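Long-range contacts in HTH-type transcriptional repressor NemR (Escherichia coli, PDB 4YZE), which represses transcription of the nemRA-gloA operon by binding the NemR box in DNA, and takes part in the response to electrophiles and reactive chlorine species: residues E81-L89 with A142-L152; R26-S34 with F47-G58. The protein carries 5 engineered substitutions. All coordinates share one frame; numbering follows the deposited sequence.

Interaction 1: E81-L89 with A142-L152. Engineered in segment 142-152: Ser151 (natural residue Cys).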
loop_
_atom_site.group_PDB
_atom_site.type_symbol
_atom_site.label_atom_id
_atom_site.label_comp_id
_atom_site.label_asym_id
_atom_site.label_seq_id
_atom_site.Cartn_x
_atom_site.Cartn_y
_atom_site.Cartn_z
ATOM N N GLU A 81 25.359 -0.688 11.862
ATOM C CA GLU A 81 26.686 -0.936 11.297
ATOM C C GLU A 81 26.921 -0.194 9.967
ATOM O O GLU A 81 26.125 -0.315 9.029
ATOM C CB GLU A 81 26.922 -2.442 11.124
ATOM N N GLY A 82 28.016 0.565 9.895
ATOM C CA GLY A 82 28.381 1.284 8.684
ATOM C C GLY A 82 27.928 2.734 8.672
ATOM O O GLY A 82 27.588 3.294 9.720
ATOM N N ASN A 83 27.911 3.345 7.489
ATOM C CA ASN A 83 27.497 4.742 7.372
ATOM C C ASN A 83 25.997 4.909 7.151
ATOM O O ASN A 83 25.249 3.917 7.071
ATOM C CB ASN A 83 28.324 5.493 6.302
ATOM C CG ASN A 83 28.157 4.915 4.880
ATOM O OD1 ASN A 83 27.138 4.298 4.542
ATOM N ND2 ASN A 83 29.161 5.149 4.035
ATOM N N TYR A 84 25.546 6.156 7.052
ATOM C CA TYR A 84 24.112 6.398 6.905
ATOM C C TYR A 84 23.533 5.800 5.633
ATOM O O TYR A 84 22.362 5.471 5.599
ATOM C CB TYR A 84 23.786 7.883 6.997
ATOM C CG TYR A 84 24.075 8.430 8.363
ATOM C CD1 TYR A 84 23.268 8.103 9.439
ATOM C CD2 TYR A 84 25.177 9.249 8.587
ATOM C CE1 TYR A 84 23.535 8.583 10.699
ATOM C CE2 TYR A 84 25.448 9.737 9.843
ATOM C CZ TYR A 84 24.629 9.400 10.895
ATOM O OH TYR A 84 24.904 9.890 12.148
ATOM N N ARG A 85 24.339 5.669 4.584
ATOM C CA ARG A 85 23.817 5.050 3.382
ATOM C C ARG A 85 23.595 3.556 3.649
ATOM O O ARG A 85 22.530 3.021 3.308
ATOM C CB ARG A 85 24.731 5.275 2.177
ATOM C CG ARG A 85 24.197 4.655 0.895
ATOM C CD ARG A 85 24.995 5.044 -0.323
ATOM N NE ARG A 85 24.518 4.368 -1.528
ATOM C CZ ARG A 85 24.817 3.111 -1.851
ATOM N NH1 ARG A 85 25.587 2.372 -1.059
ATOM N NH2 ARG A 85 24.347 2.585 -2.974
ATOM N N ASP A 86 24.581 2.900 4.272
ATOM C CA ASP A 86 24.463 1.484 4.620
ATOM C C ASP A 86 23.232 1.226 5.486
ATOM O O ASP A 86 22.533 0.216 5.327
ATOM C CB ASP A 86 25.698 1.011 5.384
ATOM C CG ASP A 86 26.981 1.146 4.581
ATOM O OD1 ASP A 86 26.931 1.071 3.329
ATOM O OD2 ASP A 86 28.046 1.310 5.218
ATOM N N ARG A 87 22.976 2.134 6.418
ATOM C CA ARG A 87 21.870 1.951 7.347
ATOM C C ARG A 87 20.524 2.090 6.646
ATOM O O ARG A 87 19.609 1.317 6.885
ATOM C CB ARG A 87 21.996 2.920 8.520
ATOM C CG ARG A 87 23.215 2.625 9.384
ATOM C CD ARG A 87 23.463 3.754 10.366
ATOM N NE ARG A 87 24.863 3.822 10.770
ATOM C CZ ARG A 87 25.323 4.583 11.757
ATOM N NH1 ARG A 87 24.490 5.344 12.457
ATOM N NH2 ARG A 87 26.618 4.576 12.047
ATOM N N ILE A 88 20.419 3.064 5.756
ATOM C CA ILE A 88 19.211 3.200 4.963
ATOM C C ILE A 88 18.953 1.960 4.103
ATOM O O ILE A 88 17.816 1.465 4.063
ATOM C CB ILE A 88 19.241 4.476 4.130
ATOM C CG1 ILE A 88 19.050 5.670 5.059
ATOM C CG2 ILE A 88 18.141 4.467 3.080
ATOM C CD1 ILE A 88 19.347 7.002 4.416
ATOM N N LEU A 89 19.990 1.435 3.446
ATOM C CA LEU A 89 19.814 0.237 2.644
ATOM C C LEU A 89 19.360 -0.927 3.525
ATOM O O LEU A 89 18.596 -1.788 3.084
ATOM C CB LEU A 89 21.098 -0.127 1.895
ATOM C CG LEU A 89 21.583 0.936 0.909
ATOM C CD1 LEU A 89 22.793 0.457 0.141
ATOM C CD2 LEU A 89 20.482 1.345 -0.051
ATOM N N ALA A 142 18.241 10.598 8.881
ATOM C CA ALA A 142 19.338 9.773 8.356
ATOM C C ALA A 142 19.864 10.341 7.049
ATOM O O ALA A 142 21.081 10.385 6.827
ATOM C CB ALA A 142 18.887 8.318 8.151
ATOM N N LEU A 143 18.949 10.756 6.174
ATOM C CA LEU A 143 19.346 11.322 4.891
ATOM C C LEU A 143 20.161 12.606 5.095
ATOM O O LEU A 143 21.184 12.801 4.437
ATOM C CB LEU A 143 18.135 11.577 3.996
ATOM C CG LEU A 143 17.406 10.311 3.507
ATOM C CD1 LEU A 143 15.998 10.656 3.076
ATOM C CD2 LEU A 143 18.161 9.623 2.365
ATOM N N GLU A 144 19.702 13.465 6.004
ATOM C CA GLU A 144 20.358 14.746 6.263
ATOM C C GLU A 144 21.749 14.508 6.857
ATOM O O GLU A 144 22.732 15.082 6.387
ATOM C CB GLU A 144 19.492 15.606 7.191
ATOM C CG GLU A 144 20.122 16.921 7.626
ATOM C CD GLU A 144 20.330 17.892 6.479
ATOM O OE1 GLU A 144 21.112 18.855 6.652
ATOM O OE2 GLU A 144 19.713 17.706 5.410
ATOM N N ASN A 145 21.819 13.623 7.853
ATOM C CA ASN A 145 23.093 13.208 8.427
ATOM C C ASN A 145 24.063 12.715 7.359
ATOM O O ASN A 145 25.248 13.043 7.394
ATOM C CB ASN A 145 22.887 12.102 9.464
ATOM C CG ASN A 145 22.207 12.602 10.723
ATOM O OD1 ASN A 145 22.237 13.791 11.023
ATOM N ND2 ASN A 145 21.602 11.687 11.473
ATOM N N GLY A 146 23.547 11.907 6.434
ATOM C CA GLY A 146 24.334 11.327 5.364
ATOM C C GLY A 146 24.901 12.400 4.454
ATOM O O GLY A 146 26.040 12.276 3.980
ATOM N N ARG A 147 24.121 13.454 4.208
ATOM C CA ARG A 147 24.638 14.579 3.433
ATOM C C ARG A 147 25.703 15.314 4.229
ATOM O O ARG A 147 26.727 15.721 3.675
ATOM C CB ARG A 147 23.522 15.548 3.049
ATOM C CG ARG A 147 22.782 15.182 1.779
ATOM C CD ARG A 147 21.789 16.264 1.419
ATOM N NE ARG A 147 21.239 16.062 0.081
ATOM C CZ ARG A 147 20.041 16.481 -0.305
ATOM N NH1 ARG A 147 19.251 17.113 0.559
ATOM N NH2 ARG A 147 19.630 16.263 -1.549
ATOM N N GLU A 148 25.473 15.459 5.532
ATOM C CA GLU A 148 26.349 16.282 6.369
ATOM C C GLU A 148 27.706 15.641 6.643
ATOM O O GLU A 148 28.690 16.344 6.837
ATOM C CB GLU A 148 25.659 16.700 7.665
ATOM C CG GLU A 148 24.451 17.595 7.434
ATOM C CD GLU A 148 24.036 18.366 8.671
ATOM O OE1 GLU A 148 22.927 18.930 8.667
ATOM O OE2 GLU A 148 24.822 18.435 9.638
ATOM N N ASN A 149 27.767 14.312 6.662
ATOM C CA ASN A 149 29.072 13.658 6.730
ATOM C C ASN A 149 29.550 13.067 5.400
ATOM O O ASN A 149 30.526 12.324 5.380
ATOM C CB ASN A 149 29.135 12.625 7.867
ATOM C CG ASN A 149 28.365 11.338 7.558
ATOM O OD1 ASN A 149 27.838 11.137 6.459
ATOM N ND2 ASN A 149 28.312 10.453 8.545
ATOM N N HIS A 150 28.840 13.376 4.312
ATOM C CA HIS A 150 29.267 13.022 2.947
ATOM C C HIS A 150 29.228 11.500 2.660
ATOM O O HIS A 150 30.025 11.010 1.855
ATOM C CB HIS A 150 30.667 13.625 2.651
ATOM C CG HIS A 150 30.954 13.857 1.196
ATOM N ND1 HIS A 150 30.206 14.708 0.414
ATOM C CD2 HIS A 150 31.919 13.358 0.387
ATOM C CE1 HIS A 150 30.695 14.723 -0.816
ATOM N NE2 HIS A 150 31.727 13.901 -0.859
ATOM N N SER A 151 28.304 10.778 3.316
ATOM C CA SER A 151 28.054 9.341 3.087
ATOM C C SER A 151 27.207 9.047 1.852
ATOM O O SER A 151 27.201 7.920 1.351
ATOM C CB SER A 151 27.246 8.725 4.248
ATOM O OG SER A 151 27.913 8.752 5.487
ATOM N N LEU A 152 26.413 10.020 1.421
ATOM C CA LEU A 152 25.383 9.740 0.427
ATOM C C LEU A 152 24.907 11.004 -0.235
ATOM O O LEU A 152 24.986 12.077 0.348
ATOM C CB LEU A 152 24.187 9.035 1.075
ATOM C CG LEU A 152 23.546 9.677 2.311
ATOM C CD1 LEU A 152 22.551 10.774 1.942
ATOM C CD2 LEU A 152 22.861 8.625 3.174
#
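Tyr84 lays one face of its ring against Asn145, whose CB sits over the ring centre, 3.5 Å from the centroid, in a CH-pi contact. The Asn145 amide is turned 46° from the ring plane, and its OD1 is engaged by Gln141 of its own helix. The amide of Asn149 comes instead to the rim of the tyrosine, with ND2 3.2 Å from Tyr84 CE2. The ring reaches this position because its CG stands anti to the carbonyl carbon (chi1 -66°), and its CB passes close to Gly146, where a side chain would run into Leu152 CD2. Replacing the tyrosine by an alanine would probably open a gap between the helices and leave Asn145 CB without the ring face it packs on. Deeper in the interface the contact is aliphatic: Ile88 CD1 meets Leu143 CD2 at 3.5 Å, the two side chains lying roughly at right angles, and also touches the methyl groups of Ala142 and Leu152. On the other flank Ser151, an engineered residue (Cys naturally), places OG 3.4 Å from Asn83 CB and donates from it to Asn149 OD1 at 2.6 Å.

Helix ends position this first shell. Asn83 and Asp86 form a capping box: Asp86 N donates to Asn83 OD1 at 2.9 Å and Asn83 N donates back to Asp86 OD2. A Schellman motif with His150 at C-prime closes the other helix and turns Ser151 and Leu152 back toward helix 84-97. Within the TetR-like C-terminal domain the contact joins helix 84-97 to the end of helix 122-148; the axes of the helical pieces 84-89 and 142-148 approach to 9.4 Å and run at 153°. Helix 158-179 lies against Leu143, helix 183-195 against Leu89, and Arg85 reaches out to the carbonyls of Lys193 and Ile196.

Interaction 2: R26-S34 with F47-G58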
loop_
_atom_site.group_PDB
_atom_site.type_symbol
_atom_site.label_atom_id
_atom_site.label_comp_id
_atom_site.label_asym_id
_atom_site.label_seq_id
_atom_site.Cartn_x
_atom_site.Cartn_y
_atom_site.Cartn_z
ATOM N N ARG A 26 -6.338 -11.168 10.907
ATOM C CA ARG A 26 -7.679 -11.065 10.334
ATOM C C ARG A 26 -8.244 -9.651 10.266
ATOM O O ARG A 26 -9.445 -9.469 10.061
ATOM C CB ARG A 26 -8.644 -11.999 11.072
ATOM C CG ARG A 26 -8.591 -13.433 10.558
ATOM C CD ARG A 26 -9.124 -14.440 11.566
ATOM N NE ARG A 26 -8.152 -15.501 11.806
ATOM C CZ ARG A 26 -7.341 -15.541 12.859
ATOM N NH1 ARG A 26 -7.398 -14.590 13.781
ATOM N NH2 ARG A 26 -6.478 -16.538 12.997
ATOM N N GLY A 27 -7.378 -8.654 10.410
ATOM C CA GLY A 27 -7.828 -7.273 10.429
ATOM C C GLY A 27 -8.308 -6.861 11.812
ATOM O O GLY A 27 -8.625 -7.714 12.643
ATOM N N PHE A 28 -8.369 -5.559 12.071
ATOM C CA PHE A 28 -8.808 -5.095 13.381
ATOM C C PHE A 28 -10.329 -5.159 13.564
ATOM O O PHE A 28 -10.817 -5.615 14.597
ATOM C CB PHE A 28 -8.292 -3.682 13.698
ATOM C CG PHE A 28 -8.693 -3.209 15.071
ATOM C CD1 PHE A 28 -8.063 -3.718 16.202
ATOM C CD2 PHE A 28 -9.721 -2.288 15.237
ATOM C CE1 PHE A 28 -8.427 -3.296 17.475
ATOM C CE2 PHE A 28 -10.106 -1.867 16.512
ATOM C CZ PHE A 28 -9.454 -2.368 17.630
ATOM N N THR A 29 -11.072 -4.685 12.568
ATOM C CA THR A 29 -12.531 -4.725 12.622
ATOM C C THR A 29 -13.007 -6.164 12.625
ATOM O O THR A 29 -14.071 -6.480 13.168
ATOM C CB THR A 29 -13.161 -3.998 11.430
ATOM O OG1 THR A 29 -12.379 -4.251 10.257
ATOM C CG2 THR A 29 -13.209 -2.496 11.691
ATOM N N GLY A 30 -12.205 -7.031 12.009
ATOM C CA GLY A 30 -12.489 -8.452 11.966
ATOM C C GLY A 30 -12.368 -9.104 13.332
ATOM O O GLY A 30 -13.120 -10.003 13.649
ATOM N N MET A 31 -11.416 -8.650 14.140
ATOM C CA MET A 31 -11.201 -9.233 15.458
ATOM C C MET A 31 -12.307 -8.889 16.445
ATOM O O MET A 31 -12.441 -7.738 16.841
ATOM C CB MET A 31 -9.866 -8.763 16.025
ATOM C CG MET A 31 -9.572 -9.314 17.401
ATOM S SD MET A 31 -8.266 -8.370 18.197
ATOM C CE MET A 31 -9.086 -6.791 18.430
ATOM N N GLY A 32 -13.081 -9.888 16.864
ATOM C CA GLY A 32 -14.110 -9.665 17.861
ATOM C C GLY A 32 -13.534 -9.766 19.262
ATOM O O GLY A 32 -12.576 -10.507 19.497
ATOM N N LEU A 33 -14.120 -9.016 20.192
ATOM C CA LEU A 33 -13.719 -9.044 21.597
ATOM C C LEU A 33 -13.623 -10.451 22.207
ATOM O O LEU A 33 -12.588 -10.813 22.774
ATOM C CB LEU A 33 -14.681 -8.199 22.429
ATOM C CG LEU A 33 -14.096 -7.046 23.243
ATOM C CD1 LEU A 33 -15.054 -6.704 24.384
ATOM C CD2 LEU A 33 -12.692 -7.357 23.767
ATOM N N SER A 34 -14.692 -11.243 22.107
ATOM C CA SER A 34 -14.676 -12.567 22.717
ATOM C C SER A 34 -13.547 -13.432 22.159
ATOM O O SER A 34 -12.940 -14.213 22.889
ATOM C CB SER A 34 -16.038 -13.274 22.594
ATOM O OG SER A 34 -16.384 -13.507 21.239
ATOM N N PHE A 47 -10.618 -6.996 31.160
ATOM C CA PHE A 47 -10.424 -6.203 29.956
ATOM C C PHE A 47 -10.991 -4.809 30.169
ATOM O O PHE A 47 -10.329 -3.799 29.904
ATOM C CB PHE A 47 -11.096 -6.854 28.745
ATOM C CG PHE A 47 -11.087 -5.983 27.513
ATOM C CD1 PHE A 47 -9.953 -5.903 26.706
ATOM C CD2 PHE A 47 -12.204 -5.222 27.171
ATOM C CE1 PHE A 47 -9.937 -5.081 25.573
ATOM C CE2 PHE A 47 -12.200 -4.402 26.048
ATOM C CZ PHE A 47 -11.061 -4.329 25.244
ATOM N N TYR A 48 -12.222 -4.764 30.660
ATOM C CA TYR A 48 -12.920 -3.507 30.850
ATOM C C TYR A 48 -12.337 -2.684 32.002
ATOM O O TYR A 48 -12.618 -1.493 32.124
ATOM C CB TYR A 48 -14.430 -3.756 31.005
ATOM C CG TYR A 48 -15.117 -3.928 29.666
ATOM C CD1 TYR A 48 -15.033 -2.929 28.694
ATOM C CD2 TYR A 48 -15.832 -5.079 29.365
ATOM C CE1 TYR A 48 -15.645 -3.070 27.461
ATOM C CE2 TYR A 48 -16.458 -5.228 28.133
ATOM C CZ TYR A 48 -16.356 -4.219 27.184
ATOM O OH TYR A 48 -16.960 -4.345 25.951
ATOM N N HIS A 49 -11.513 -3.325 32.832
ATOM C CA HIS A 49 -10.732 -2.624 33.851
ATOM C C HIS A 49 -9.555 -1.849 33.226
ATOM O O HIS A 49 -9.159 -0.788 33.714
ATOM C CB HIS A 49 -10.224 -3.614 34.910
ATOM C CG HIS A 49 -9.169 -3.052 35.815
ATOM N ND1 HIS A 49 -7.858 -3.479 35.785
ATOM C CD2 HIS A 49 -9.229 -2.094 36.770
ATOM C CE1 HIS A 49 -7.156 -2.808 36.683
ATOM N NE2 HIS A 49 -7.965 -1.961 37.294
ATOM N N TYR A 50 -8.998 -2.382 32.143
ATOM C CA TYR A 50 -7.843 -1.757 31.506
ATOM C C TYR A 50 -8.245 -0.823 30.377
ATOM O O TYR A 50 -7.627 0.219 30.167
ATOM C CB TYR A 50 -6.872 -2.817 30.982
ATOM C CG TYR A 50 -6.221 -3.617 32.078
ATOM C CD1 TYR A 50 -5.460 -2.991 33.056
ATOM C CD2 TYR A 50 -6.362 -4.994 32.141
ATOM C CE1 TYR A 50 -4.866 -3.715 34.068
ATOM C CE2 TYR A 50 -5.765 -5.726 33.147
ATOM C CZ TYR A 50 -5.022 -5.079 34.108
ATOM O OH TYR A 50 -4.428 -5.798 35.114
ATOM N N PHE A 51 -9.282 -1.205 29.647
ATOM C CA PHE A 51 -9.653 -0.479 28.449
ATOM C C PHE A 51 -11.143 -0.212 28.450
ATOM O O PHE A 51 -11.939 -1.118 28.697
ATOM C CB PHE A 51 -9.244 -1.280 27.208
ATOM C CG PHE A 51 -7.786 -1.637 27.182
ATOM C CD1 PHE A 51 -6.836 -0.698 26.801
ATOM C CD2 PHE A 51 -7.363 -2.905 27.536
ATOM C CE1 PHE A 51 -5.492 -1.019 26.778
ATOM C CE2 PHE A 51 -6.018 -3.236 27.515
ATOM C CZ PHE A 51 -5.087 -2.294 27.133
ATOM N N ARG A 52 -11.500 1.041 28.184
ATOM C CA ARG A 52 -12.893 1.475 28.119
ATOM C C ARG A 52 -13.678 0.678 27.086
ATOM O O ARG A 52 -14.849 0.347 27.300
ATOM C CB ARG A 52 -12.963 2.975 27.800
ATOM C CG ARG A 52 -13.989 3.357 26.735
ATOM C CD ARG A 52 -14.024 4.860 26.495
ATOM N NE ARG A 52 -12.699 5.385 26.183
ATOM C CZ ARG A 52 -12.269 5.690 24.961
ATOM N NH1 ARG A 52 -13.061 5.530 23.908
ATOM N NH2 ARG A 52 -11.042 6.164 24.796
ATOM N N SER A 53 -13.020 0.350 25.978
ATOM C CA SER A 53 -13.693 -0.312 24.868
ATOM C C SER A 53 -12.713 -0.931 23.884
ATOM O O SER A 53 -11.492 -0.811 24.038
ATOM C CB SER A 53 -14.555 0.689 24.110
ATOM O OG SER A 53 -13.737 1.675 23.502
ATOM N N LYS A 54 -13.260 -1.584 22.862
ATOM C CA LYS A 54 -12.440 -2.176 21.824
ATOM C C LYS A 54 -11.662 -1.083 21.115
ATOM O O LYS A 54 -10.483 -1.260 20.775
ATOM C CB LYS A 54 -13.293 -2.950 20.820
ATOM C CG LYS A 54 -12.456 -3.566 19.699
ATOM C CD LYS A 54 -13.306 -4.083 18.551
ATOM C CE LYS A 54 -12.427 -4.792 17.545
ATOM N NZ LYS A 54 -13.092 -5.066 16.239
ATOM N N GLU A 55 -12.319 0.053 20.906
ATOM C CA GLU A 55 -11.696 1.174 20.215
ATOM C C GLU A 55 -10.505 1.686 21.008
ATOM O O GLU A 55 -9.439 1.933 20.446
ATOM C CB GLU A 55 -12.696 2.311 19.983
ATOM C CG GLU A 55 -12.067 3.521 19.219
ATOM C CD GLU A 55 -11.557 4.627 20.144
ATOM O OE1 GLU A 55 -11.703 4.503 21.377
ATOM O OE2 GLU A 55 -11.020 5.635 19.642
ATOM N N ALA A 56 -10.697 1.842 22.317
ATOM C CA ALA A 56 -9.638 2.347 23.191
ATOM C C ALA A 56 -8.429 1.408 23.143
ATOM O O ALA A 56 -7.268 1.836 23.042
ATOM C CB ALA A 56 -10.163 2.497 24.618
ATOM N N PHE A 57 -8.731 0.117 23.198
ATOM C CA PHE A 57 -7.739 -0.927 23.116
ATOM C C PHE A 57 -6.894 -0.850 21.833
ATOM O O PHE A 57 -5.660 -1.005 21.869
ATOM C CB PHE A 57 -8.446 -2.276 23.195
ATOM C CG PHE A 57 -7.550 -3.422 22.928
ATOM C CD1 PHE A 57 -6.749 -3.933 23.937
ATOM C CD2 PHE A 57 -7.499 -3.991 21.671
ATOM C CE1 PHE A 57 -5.913 -5.005 23.700
ATOM C CE2 PHE A 57 -6.664 -5.059 21.419
ATOM C CZ PHE A 57 -5.868 -5.569 22.436
ATOM N N GLY A 58 -7.563 -0.635 20.701
ATOM C CA GLY A 58 -6.879 -0.492 19.428
ATOM C C GLY A 58 -5.870 0.651 19.414
ATOM O O GLY A 58 -4.781 0.499 18.873
#
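Lys54 reaches toward the turn at residues 28-31 with its whole chain extended, illustrating how one long side chain can serve both an apolar and a polar neighbour. From CB the chain starts with CG anti to the backbone N (chi1 179°), and CG already touches the Phe28 ring, 3.8 Å from CZ. CD then passes near Met31 O. CE lies over one face of the Phe28 ring, offset toward its rim and 4.1 Å from the centroid, while the methyl CE of Met31 packs against Lys54 CE. At the tip, NZ donates two hydrogen bonds to main-chain carbonyls of the turn that leads into helix 33-40, to Phe28 O at 2.9 Å and Met31 O at 2.8 Å, each tilted from the carbonyl plane. Lys54 NZ also makes a cation-pi contact with the Phe28 ring, lying over its face and 19° off the ring normal.

Helix 33-40 and helix 44-50 make up the predicted helix-turn-helix motif of the TetR family, and helix 54-79 links this DNA-binding domain to the rest of the chain. Leu33, at the start of the first of these helices, bridges to the second: its CD2 rests over the centre of the Phe47 ring in a CH-pi contact, 3.8 Å from the centroid, and its CD1 approaches Tyr48 OH at 3.4 Å. The opposite face of Phe47 is covered by Phe51 CB. Beyond Lys54, Phe28 CZ packs on the CA of Gly58, where a CB would collide with the ring, and Phe28 CE1 meets the edge of the Phe57 ring. Met31 CE comes within 4.2 Å of Phe57 CE2. Met61 of helix 54-79 and the engineered Ser23 of helix 10-26 also touch Phe28, while Glu116 accepts a hydrogen bond from Thr29 N.

How the interactions relate
Interaction 1 and interaction 2 lie on opposite sides of the chain's centre, their own centres 41 Å apart and their nearest atoms about 27 Å apart, so neither touches the other. They follow in series along the chain: interaction 2 closes within the DNA-binding domain before interaction 1 opens in the C-terminal regulatory domain. Helix 54-79 begins at the lysine of interaction 2 and is followed in the chain by helix 84-97, where interaction 1 starts. Both lie away from Cys108, which is central to the response to reactive chlorine species, and interaction 2 overlaps the predicted helix-turn-helix.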